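Local coordinates for protein carboxynorspermidine decarboxylase (Campylobacter jejuni subsp. jejuni 81116, PDB 3N29) that probably catalyses the pyridoxal-phosphate-dependent decarboxylation of carboxynorspermidine to norspermidine, at residues A[69-74]-A[265-270]; A[93-98]-A[108-113]; A[198-203]-A[232-237]. All coordinates share one frame; numbering follows the deposited sequence.

All three contacts belong to one closed parallel barrel of eight strands. Contact 1 pairs strand 71-75, the first, with strand 265-268, the last; contact 2 joins strand 94-97 to the start of strand 113-118, and contact 3 joins strands 198-200 and 232-234. Along the chain, contacts 2 and 3 follow one another between the two segments of contact 1. Its centre lies about 12 Å from that of contact 2 and about 9 Å from that of contact 3; the centres of contacts 2 and 3 are about 17 Å apart. Contacts 1 and 3 both touch pyridoxal phosphate, so barrel closure and the cofactor site share strands; contact 2 meets contact 1 through Thr96 and Glu113.

Contact 1. Residues A[69-74]-A[265-270]. With PLP (pyridoxal-5'-phosphate), chain C.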
loop_
_atom_site.group_PDB
_atom_site.type_symbol
_atom_site.label_atom_id
_atom_site.label_comp_id
_atom_site.label_asym_id
_atom_site.label_seq_id
_atom_site.Cartn_x
_atom_site.Cartn_y
_atom_site.Cartn_z
ATOM N N GLY A 69 5.848 -27.593 -24.995
ATOM C CA GLY A 69 5.734 -26.642 -26.109
ATOM C C GLY A 69 5.101 -25.290 -25.696
ATOM O O GLY A 69 5.096 -24.361 -26.494
ATOM N N ALA A 70 4.589 -25.169 -24.453
ATOM C CA ALA A 70 3.968 -23.880 -24.020
ATOM C C ALA A 70 5.044 -22.846 -23.932
ATOM O O ALA A 70 6.197 -23.197 -23.583
ATOM C CB ALA A 70 3.346 -24.009 -22.648
ATOM N N LYS A 71 4.680 -21.581 -24.156
ATOM C CA LYS A 71 5.624 -20.465 -24.010
ATOM C C LYS A 71 5.360 -19.779 -22.639
ATOM O O LYS A 71 4.224 -19.432 -22.350
ATOM C CB LYS A 71 5.422 -19.496 -25.141
ATOM C CG LYS A 71 5.957 -19.985 -26.506
ATOM C CD LYS A 71 5.560 -19.097 -27.633
ATOM C CE LYS A 71 6.417 -17.893 -27.810
ATOM N NZ LYS A 71 5.954 -16.799 -28.774
ATOM N N VAL A 72 6.387 -19.634 -21.806
ATOM C CA VAL A 72 6.168 -19.135 -20.438
ATOM C C VAL A 72 6.554 -17.668 -20.361
ATOM O O VAL A 72 7.634 -17.229 -20.864
ATOM C CB VAL A 72 6.874 -20.037 -19.403
ATOM C CG1 VAL A 72 6.602 -19.628 -17.927
ATOM C CG2 VAL A 72 6.506 -21.401 -19.595
ATOM N N LEU A 73 5.681 -16.860 -19.763
ATOM C CA LEU A 73 5.889 -15.439 -19.585
ATOM C C LEU A 73 5.944 -15.065 -18.095
ATOM O O LEU A 73 5.327 -15.739 -17.281
ATOM C CB LEU A 73 4.756 -14.615 -20.229
ATOM C CG LEU A 73 4.388 -14.942 -21.700
ATOM C CD1 LEU A 73 3.053 -14.328 -22.121
ATOM C CD2 LEU A 73 5.439 -14.432 -22.646
ATOM N N LEU A 74 6.693 -14.010 -17.773
ATOM C CA LEU A 74 6.715 -13.476 -16.396
ATOM C C LEU A 74 5.532 -12.499 -16.324
ATOM O O LEU A 74 5.515 -11.494 -17.032
ATOM C CB LEU A 74 8.002 -12.708 -16.125
ATOM C CG LEU A 74 8.046 -11.719 -14.897
ATOM C CD1 LEU A 74 7.751 -12.536 -13.671
ATOM C CD2 LEU A 74 9.434 -10.932 -14.888
ATOM N N GLN A 265 -0.918 -22.570 -29.910
ATOM C CA GLN A 265 0.262 -22.318 -29.101
ATOM C C GLN A 265 -0.331 -21.909 -27.713
ATOM O O GLN A 265 -1.168 -21.016 -27.624
ATOM C CB GLN A 265 1.028 -21.156 -29.717
ATOM C CG GLN A 265 2.205 -20.576 -28.867
ATOM C CD GLN A 265 3.181 -21.651 -28.565
ATOM O OE1 GLN A 265 3.297 -22.134 -27.435
ATOM N NE2 GLN A 265 3.859 -22.080 -29.579
ATOM N N VAL A 266 0.114 -22.564 -26.656
ATOM C CA VAL A 266 -0.358 -22.263 -25.311
ATOM C C VAL A 266 0.673 -21.341 -24.678
ATOM O O VAL A 266 1.877 -21.513 -24.877
ATOM C CB VAL A 266 -0.435 -23.553 -24.435
ATOM C CG1 VAL A 266 -0.709 -23.180 -23.010
ATOM C CG2 VAL A 266 -1.566 -24.505 -24.936
ATOM N N TYR A 267 0.192 -20.371 -23.921
ATOM C CA TYR A 267 1.007 -19.463 -23.115
ATOM C C TYR A 267 0.665 -19.628 -21.659
ATOM O O TYR A 267 -0.515 -19.859 -21.288
ATOM C CB TYR A 267 0.749 -18.007 -23.526
ATOM C CG TYR A 267 1.317 -17.676 -24.853
ATOM C CD1 TYR A 267 2.578 -17.100 -24.954
ATOM C CD2 TYR A 267 0.620 -17.968 -26.027
ATOM C CE1 TYR A 267 3.126 -16.787 -26.153
ATOM C CE2 TYR A 267 1.190 -17.691 -27.266
ATOM C CZ TYR A 267 2.440 -17.106 -27.309
ATOM O OH TYR A 267 3.045 -16.791 -28.491
ATOM N N LEU A 268 1.684 -19.549 -20.792
ATOM C CA LEU A 268 1.448 -19.517 -19.335
ATOM C C LEU A 268 2.065 -18.232 -18.796
ATOM O O LEU A 268 3.079 -17.783 -19.329
ATOM C CB LEU A 268 2.058 -20.705 -18.620
ATOM C CG LEU A 268 1.695 -22.153 -18.958
ATOM C CD1 LEU A 268 2.626 -23.105 -18.283
ATOM C CD2 LEU A 268 0.275 -22.509 -18.543
ATOM N N GLU A 269 1.504 -17.657 -17.732
ATOM C CA GLU A 269 2.005 -16.380 -17.324
ATOM C C GLU A 269 2.030 -16.307 -15.807
ATOM O O GLU A 269 1.343 -15.446 -15.175
ATOM C CB GLU A 269 1.305 -15.225 -18.051
ATOM C CG GLU A 269 -0.141 -15.300 -18.063
ATOM C CD GLU A 269 -0.883 -14.099 -18.739
ATOM O OE1 GLU A 269 -1.894 -13.738 -18.148
ATOM O OE2 GLU A 269 -0.436 -13.512 -19.773
ATOM N N PRO A 270 2.898 -17.128 -15.212
ATOM C CA PRO A 270 3.136 -17.043 -13.804
ATOM C C PRO A 270 3.833 -15.742 -13.373
ATOM O O PRO A 270 4.700 -15.211 -14.092
ATOM C CB PRO A 270 4.067 -18.187 -13.581
ATOM C CG PRO A 270 4.846 -18.292 -14.779
ATOM C CD PRO A 270 3.813 -18.109 -15.827
HETATM N N1 PLP C . -2.073 -13.064 -15.574
HETATM C C2 PLP C . -3.049 -12.206 -15.150
HETATM C C2A PLP C . -4.066 -11.681 -16.131
HETATM C C3 PLP C . -3.040 -11.794 -13.782
HETATM O O3 PLP C . -4.016 -10.906 -13.326
HETATM C C4 PLP C . -2.059 -12.273 -12.892
HETATM C C4A PLP C . -2.045 -11.786 -11.449
HETATM C C5 PLP C . -1.104 -13.197 -13.347
HETATM C C6 PLP C . -1.144 -13.569 -14.707
HETATM C C5A PLP C . -0.036 -13.756 -12.436
HETATM O O4P PLP C . -0.588 -14.346 -11.286
HETATM P P PLP C . 0.299 -15.089 -10.215
HETATM O O1P PLP C . 1.372 -14.105 -9.788
HETATM O O2P PLP C . 0.947 -16.312 -10.909
HETATM O O3P PLP C . -0.578 -15.574 -9.152
#
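Lys71 pairs with Tyr267, and Val72 with Leu268, as parallel bridges that join the first and last strands of a beta/alpha-barrel and so close it. The backbone donors and acceptors alternate regularly. Lys71 N gives its hydrogen to Val266 O (2.9 Å), Lys71 O receives Leu268 N (3.0 Å), and Leu73 N reaches Leu268 O (2.8 Å). Beyond this last bond Pro270 has no N-H to offer, and its CD rests 3.2 Å from Leu73 O.

Inside the barrel, the chain of Lys71 runs beside the Tyr267 ring and points the same way. With CG anti to the carbonyl carbon (chi1 -74°) and a bend at chi3 (82°), it brings NZ to Tyr267 OH at 2.9 Å. A long, flexible lysine suits the place: its methylenes follow the ring and its ammonium reaches beyond it to form a salt bridge with Glu113 as well, so NZ has two partners. Leu73 CD1 packs obliquely against Tyr267 CD1 at 4.0 Å.

On the face carrying Val72 and Leu268 the side-chain contacts are apolar. Val72 CG1 meets the CG-CD edge of the proline ring, the two side chains at about a right angle, 3.8 Å from Pro270 CD, while Leu268 leans on Cys255 of helix 248-262, one of the helices around the barrel.

Where the strand ends, Glu269 turns its carboxylate to the cofactor. OE2 is held by Thr96 and Asn234 and OE1 by His200, a set of bonds that should fix the rotation of the group. An acidic side chain at the pyridine nitrogen is a hallmark of barrel-type pyridoxal decarboxylases, and here Glu269 OE1 lies 2.7 Å from N1 of pyridoxal phosphate.

Contact 2. Residues A[93-98]-A[108-113]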
loop_
_atom_site.group_PDB
_atom_site.type_symbol
_atom_site.label_atom_id
_atom_site.label_comp_id
_atom_site.label_asym_id
_atom_site.label_seq_id
_atom_site.Cartn_x
_atom_site.Cartn_y
_atom_site.Cartn_z
ATOM N N LYS A 93 10.017 -16.398 -22.175
ATOM C CA LYS A 93 9.877 -15.785 -23.481
ATOM C C LYS A 93 9.523 -14.340 -23.469
ATOM O O LYS A 93 9.497 -13.699 -24.528
ATOM C CB LYS A 93 8.747 -16.481 -24.196
ATOM C CG LYS A 93 9.013 -17.964 -24.405
ATOM C CD LYS A 93 10.181 -18.148 -25.348
ATOM C CE LYS A 93 10.385 -19.607 -25.690
ATOM N NZ LYS A 93 11.621 -19.789 -26.584
ATOM N N GLY A 94 9.067 -13.827 -22.335
ATOM C CA GLY A 94 8.699 -12.437 -22.358
ATOM C C GLY A 94 7.920 -12.136 -21.090
ATOM O O GLY A 94 8.099 -12.871 -20.108
ATOM N N CYS A 95 7.186 -11.013 -21.115
ATOM C CA CYS A 95 6.413 -10.525 -19.947
ATOM C C CYS A 95 4.941 -10.317 -20.288
ATOM O O CYS A 95 4.572 -9.922 -21.428
ATOM C CB CYS A 95 6.911 -9.170 -19.553
ATOM S SG CYS A 95 8.554 -9.206 -18.889
ATOM N N THR A 96 4.106 -10.587 -19.304
ATOM C CA THR A 96 2.729 -10.178 -19.350
ATOM C C THR A 96 2.558 -8.916 -18.516
ATOM O O THR A 96 3.046 -8.806 -17.361
ATOM C CB THR A 96 1.806 -11.249 -18.791
ATOM O OG1 THR A 96 1.763 -12.287 -19.745
ATOM C CG2 THR A 96 0.359 -10.682 -18.678
ATOM N N CYS A 97 1.846 -7.976 -19.114
ATOM C CA CYS A 97 1.755 -6.599 -18.668
ATOM C C CYS A 97 0.322 -6.139 -18.593
ATOM O O CYS A 97 -0.522 -6.492 -19.412
ATOM C CB CYS A 97 2.491 -5.710 -19.677
ATOM S SG CYS A 97 4.160 -6.298 -19.986
ATOM N N SER A 98 0.034 -5.285 -17.626
ATOM C CA SER A 98 -1.315 -4.853 -17.423
ATOM C C SER A 98 -1.685 -3.532 -18.148
ATOM O O SER A 98 -2.801 -2.971 -17.997
ATOM C CB SER A 98 -1.467 -4.598 -15.924
ATOM O OG SER A 98 -0.660 -3.464 -15.580
ATOM N N GLU A 108 12.009 -2.008 -21.593
ATOM C CA GLU A 108 13.284 -1.531 -21.160
ATOM C C GLU A 108 14.200 -2.562 -20.545
ATOM O O GLU A 108 15.326 -2.653 -20.918
ATOM C CB GLU A 108 13.100 -0.376 -20.177
ATOM C CG GLU A 108 14.299 -0.058 -19.381
ATOM C CD GLU A 108 14.250 1.278 -18.686
ATOM O OE1 GLU A 108 13.187 1.802 -18.468
ATOM O OE2 GLU A 108 15.300 1.804 -18.346
ATOM N N TYR A 109 13.747 -3.227 -19.511
ATOM C CA TYR A 109 14.410 -4.322 -18.871
ATOM C C TYR A 109 14.679 -5.699 -19.434
ATOM O O TYR A 109 15.638 -6.279 -19.111
ATOM C CB TYR A 109 14.126 -4.325 -17.360
ATOM C CG TYR A 109 14.345 -2.977 -16.715
ATOM C CD1 TYR A 109 15.545 -2.628 -16.194
ATOM C CD2 TYR A 109 13.346 -2.067 -16.652
ATOM C CE1 TYR A 109 15.725 -1.438 -15.629
ATOM C CE2 TYR A 109 13.512 -0.867 -16.075
ATOM C CZ TYR A 109 14.707 -0.546 -15.558
ATOM O OH TYR A 109 14.868 0.651 -14.989
ATOM N N MET A 110 13.694 -6.255 -20.122
ATOM C CA MET A 110 13.787 -7.542 -20.787
ATOM C C MET A 110 13.951 -7.561 -22.311
ATOM O O MET A 110 14.688 -8.331 -22.843
ATOM C CB MET A 110 12.660 -8.484 -20.320
ATOM C CG MET A 110 12.752 -9.980 -20.747
ATOM S SD MET A 110 11.518 -11.163 -20.278
ATOM C CE MET A 110 11.878 -11.244 -18.613
ATOM N N ASP A 111 13.194 -6.716 -22.974
ATOM C CA ASP A 111 13.181 -6.601 -24.429
ATOM C C ASP A 111 12.873 -7.900 -25.199
ATOM O O ASP A 111 13.442 -8.174 -26.224
ATOM C CB ASP A 111 14.404 -5.880 -24.983
ATOM C CG ASP A 111 14.146 -5.253 -26.348
ATOM O OD1 ASP A 111 13.027 -5.287 -26.846
ATOM O OD2 ASP A 111 15.078 -4.713 -26.915
ATOM N N LYS A 112 11.960 -8.673 -24.682
ATOM C CA LYS A 112 11.491 -9.895 -25.279
ATOM C C LYS A 112 10.001 -9.738 -25.602
ATOM O O LYS A 112 9.592 -8.666 -25.857
ATOM C CB LYS A 112 11.918 -11.135 -24.542
ATOM C CG LYS A 112 13.436 -11.283 -24.465
ATOM C CD LYS A 112 13.902 -12.532 -23.829
ATOM C CE LYS A 112 13.353 -13.730 -24.449
ATOM N NZ LYS A 112 14.126 -14.928 -24.156
ATOM N N GLU A 113 9.246 -10.806 -25.719
ATOM C CA GLU A 113 7.831 -10.679 -26.059
ATOM C C GLU A 113 7.054 -9.899 -24.981
ATOM O O GLU A 113 7.362 -9.952 -23.841
ATOM C CB GLU A 113 7.179 -12.030 -26.176
ATOM C CG GLU A 113 7.718 -12.895 -27.247
ATOM C CD GLU A 113 6.798 -14.032 -27.646
ATOM O OE1 GLU A 113 7.128 -14.728 -28.579
ATOM O OE2 GLU A 113 5.780 -14.270 -27.021
#
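The backbone of Glu113 straddles Gly94 in a single parallel bridge: Glu113 N donates to Lys93 O at 3.1 Å, and Glu113 O accepts from Cys95 N at 2.9 Å. The two chains come closest at the bridge, where the Gly94 and Glu113 CA atoms are 4.2 Å apart. Gly94 is almost fully extended (phi 167°, psi -162°), a shape that suits glycine, and without a side chain its CA can lie 3.2 Å from Glu113 O in a CA-H...O contact.

Beside this bridge, the Met110 side chain runs out straight from its backbone, CG anti to N (chi1 -170°), and bends only at chi3. Its sulfur thereby settles over the glycine, with Met110 SD 3.7 Å from Gly94 CA and 3.8 Å from Cys95 SG. The unbranched, polarisable thioether can lie against both the bare glycine CA and the small thiol of Cys95.

Lys112 lays its CB 3.5 Å from Lys93 O, while its ammonium goes on to the carbonyls of Gly89, in the last turn of helix 85-91, and Leu92, just after it. The Glu113 chain passes close to the same oxygen, with CG 3.3 Å from Lys93 O, and, extended beyond CG, carries OE1 to a salt bridge with Lys71 and OE2 to a hydrogen bond with His115.

The contact completes a beta-alpha-beta unit: strand 94-97 leads into helix 100-109, Asp111 with its positive phi turns the chain after the helix, and strand 113-118 starts alongside. Met110 also packs on Val88 of helix 85-91, and Cys95 touches Ala106, so the sulfur pair lies between the strands and both helices.

Contact 3. Residues A[198-203]-A[232-237]; sequences GLHFHA and WVNFGG. With PLP (pyridoxal-5'-phosphate), chain C.
Backbone hydrogen bonds run between Leu199 and its neighbours across the strand pair: Leu199 N to Trp232 O, and Asn234 N to Leu199 O (2.9 Å). Phe201 N then donates to Asn234 O at 2.9 Å.

Among the CH-pi contacts, Gly198 CA sits centrally over the six-membered ring of Trp232, 3.5 Å from its centroid; lacking a side chain, the glycine lets the indole lie flat on the backbone. Phe235 CA lies over one face of the Phe201 ring, but nearer its rim. The two phenylalanine rings, their planes 20° apart, are near parallel but displaced, with little overlap, and Phe201 CE2 meets Phe235 CD1 at 3.7 Å.

Polar side chains shape the strand ends. Asn234 OD1 accepts Gly236 N (2.9 Å), an Asx turn that suits asparagine, and Gly236 takes up positive phi. His200 lies alongside Asn234, with its CD2 3.4 Å from Asn234 CG. His202 ND1 receives Gly237 N at 2.8 Å in the ring plane, which should fix the rotation of the imidazole. One water links Ala203 N with the carbonyls of Phe235 and Gly237.

With CG opposite its backbone N (chi1 172°), His202 carries its ring over the pyridine, its CE1 3.5 Å from C4 of pyridoxal phosphate, while the glycine-rich turn lets the backbone come close: the cofactor site at the strand ends of a beta/alpha-barrel decarboxylase.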
loop_
_atom_site.group_PDB
_atom_site.type_symbol
_atom_site.label_atom_id
_atom_site.label_comp_id
_atom_site.label_asym_id
_atom_site.label_seq_id
_atom_site.Cartn_x
_atom_site.Cartn_y
_atom_site.Cartn_z
ATOM N N GLY A 198 -6.506 -15.089 -30.346
ATOM C CA GLY A 198 -6.328 -15.847 -29.142
ATOM C C GLY A 198 -7.424 -15.676 -28.103
ATOM O O GLY A 198 -8.163 -14.669 -28.069
ATOM N N LEU A 199 -7.488 -16.651 -27.222
ATOM C CA LEU A 199 -8.311 -16.548 -26.016
ATOM C C LEU A 199 -7.461 -16.645 -24.780
ATOM O O LEU A 199 -6.406 -17.363 -24.767
ATOM C CB LEU A 199 -9.356 -17.650 -26.025
ATOM C CG LEU A 199 -10.431 -17.590 -27.113
ATOM C CD1 LEU A 199 -11.248 -18.870 -27.044
ATOM C CD2 LEU A 199 -11.363 -16.283 -27.031
ATOM N N HIS A 200 -7.890 -15.929 -23.747
ATOM C CA HIS A 200 -7.132 -15.804 -22.528
ATOM C C HIS A 200 -8.038 -16.081 -21.332
ATOM O O HIS A 200 -9.170 -15.632 -21.317
ATOM C CB HIS A 200 -6.586 -14.372 -22.454
ATOM C CG HIS A 200 -5.847 -14.063 -21.198
ATOM N ND1 HIS A 200 -6.496 -13.691 -20.040
ATOM C CD2 HIS A 200 -4.522 -13.974 -20.935
ATOM C CE1 HIS A 200 -5.597 -13.461 -19.091
ATOM N NE2 HIS A 200 -4.386 -13.595 -19.610
ATOM N N PHE A 201 -7.581 -16.859 -20.367
ATOM C CA PHE A 201 -8.184 -16.860 -19.026
ATOM C C PHE A 201 -7.136 -16.679 -17.922
ATOM O O PHE A 201 -5.960 -17.012 -18.108
ATOM C CB PHE A 201 -9.115 -18.052 -18.736
ATOM C CG PHE A 201 -8.429 -19.385 -18.660
ATOM C CD1 PHE A 201 -7.848 -19.826 -17.467
ATOM C CD2 PHE A 201 -8.355 -20.188 -19.796
ATOM C CE1 PHE A 201 -7.149 -21.039 -17.417
ATOM C CE2 PHE A 201 -7.695 -21.420 -19.792
ATOM C CZ PHE A 201 -7.092 -21.863 -18.592
ATOM N N HIS A 202 -7.604 -16.178 -16.777
ATOM C CA HIS A 202 -6.850 -16.199 -15.544
ATOM C C HIS A 202 -7.813 -16.430 -14.407
ATOM O O HIS A 202 -8.681 -15.601 -14.104
ATOM C CB HIS A 202 -5.941 -14.945 -15.377
ATOM C CG HIS A 202 -5.285 -14.842 -14.033
ATOM N ND1 HIS A 202 -4.126 -15.510 -13.709
ATOM C CD2 HIS A 202 -5.633 -14.131 -12.921
ATOM C CE1 HIS A 202 -3.793 -15.233 -12.459
ATOM N NE2 HIS A 202 -4.692 -14.391 -11.956
ATOM N N ALA A 203 -7.672 -17.588 -13.794
ATOM C CA ALA A 203 -8.681 -18.151 -12.939
ATOM C C ALA A 203 -8.116 -18.782 -11.666
ATOM O O ALA A 203 -8.864 -19.416 -10.929
ATOM C CB ALA A 203 -9.487 -19.202 -13.745
ATOM N N TRP A 232 -3.602 -19.110 -30.648
ATOM C CA TRP A 232 -3.075 -19.310 -29.291
ATOM C C TRP A 232 -4.138 -19.192 -28.223
ATOM O O TRP A 232 -5.186 -18.574 -28.420
ATOM C CB TRP A 232 -1.980 -18.294 -28.979
ATOM C CG TRP A 232 -2.321 -16.846 -29.280
ATOM C CD1 TRP A 232 -2.079 -16.171 -30.433
ATOM C CD2 TRP A 232 -2.870 -15.884 -28.356
ATOM N NE1 TRP A 232 -2.446 -14.859 -30.301
ATOM C CE2 TRP A 232 -2.941 -14.663 -29.031
ATOM C CE3 TRP A 232 -3.270 -15.954 -27.026
ATOM C CZ2 TRP A 232 -3.434 -13.533 -28.449
ATOM C CZ3 TRP A 232 -3.802 -14.835 -26.426
ATOM C CH2 TRP A 232 -3.863 -13.623 -27.133
ATOM N N VAL A 233 -3.819 -19.798 -27.076
ATOM C CA VAL A 233 -4.579 -19.684 -25.878
ATOM C C VAL A 233 -3.608 -19.431 -24.719
ATOM O O VAL A 233 -2.555 -20.057 -24.649
ATOM C CB VAL A 233 -5.388 -20.982 -25.676
ATOM C CG1 VAL A 233 -6.143 -20.976 -24.313
ATOM C CG2 VAL A 233 -6.445 -21.123 -26.765
ATOM N N ASN A 234 -3.974 -18.533 -23.805
ATOM C CA ASN A 234 -3.169 -18.142 -22.660
ATOM C C ASN A 234 -3.910 -18.569 -21.382
ATOM O O ASN A 234 -5.065 -18.145 -21.161
ATOM C CB ASN A 234 -2.996 -16.630 -22.730
ATOM C CG ASN A 234 -1.983 -16.094 -21.726
ATOM O OD1 ASN A 234 -1.975 -16.496 -20.569
ATOM N ND2 ASN A 234 -1.162 -15.174 -22.158
ATOM N N PHE A 235 -3.296 -19.439 -20.590
ATOM C CA PHE A 235 -3.947 -20.056 -19.417
ATOM C C PHE A 235 -3.689 -19.211 -18.148
ATOM O O PHE A 235 -3.902 -19.666 -17.017
ATOM C CB PHE A 235 -3.278 -21.384 -19.113
ATOM C CG PHE A 235 -3.549 -22.481 -20.118
ATOM C CD1 PHE A 235 -4.391 -22.282 -21.203
ATOM C CD2 PHE A 235 -3.010 -23.733 -19.885
ATOM C CE1 PHE A 235 -4.637 -23.304 -22.089
ATOM C CE2 PHE A 235 -3.267 -24.777 -20.774
ATOM C CZ PHE A 235 -4.091 -24.544 -21.865
ATOM N N GLY A 236 -3.162 -18.037 -18.355
ATOM C CA GLY A 236 -2.956 -17.069 -17.257
ATOM C C GLY A 236 -1.978 -17.558 -16.193
ATOM O O GLY A 236 -1.060 -18.361 -16.469
ATOM N N GLY A 237 -2.111 -16.999 -14.995
ATOM C CA GLY A 237 -1.158 -17.278 -13.962
ATOM C C GLY A 237 -1.820 -18.035 -12.840
ATOM O O GLY A 237 -2.877 -18.637 -13.020
HETATM N N1 PLP C . -2.073 -13.064 -15.574
HETATM C C2 PLP C . -3.049 -12.206 -15.150
HETATM C C2A PLP C . -4.066 -11.681 -16.131
HETATM C C3 PLP C . -3.040 -11.794 -13.782
HETATM O O3 PLP C . -4.016 -10.906 -13.326
HETATM C C4 PLP C . -2.059 -12.273 -12.892
HETATM C C4A PLP C . -2.045 -11.786 -11.449
HETATM C C5 PLP C . -1.104 -13.197 -13.347
HETATM C C6 PLP C . -1.144 -13.569 -14.707
HETATM C C5A PLP C . -0.036 -13.756 -12.436
HETATM O O4P PLP C . -0.588 -14.346 -11.286
HETATM P P PLP C . 0.299 -15.089 -10.215
HETATM O O1P PLP C . 1.372 -14.105 -9.788
HETATM O O2P PLP C . 0.947 -16.312 -10.909
HETATM O O3P PLP C . -0.578 -15.574 -9.152
HETATM O O HOH W 1 -5.100 -19.137 -14.557
#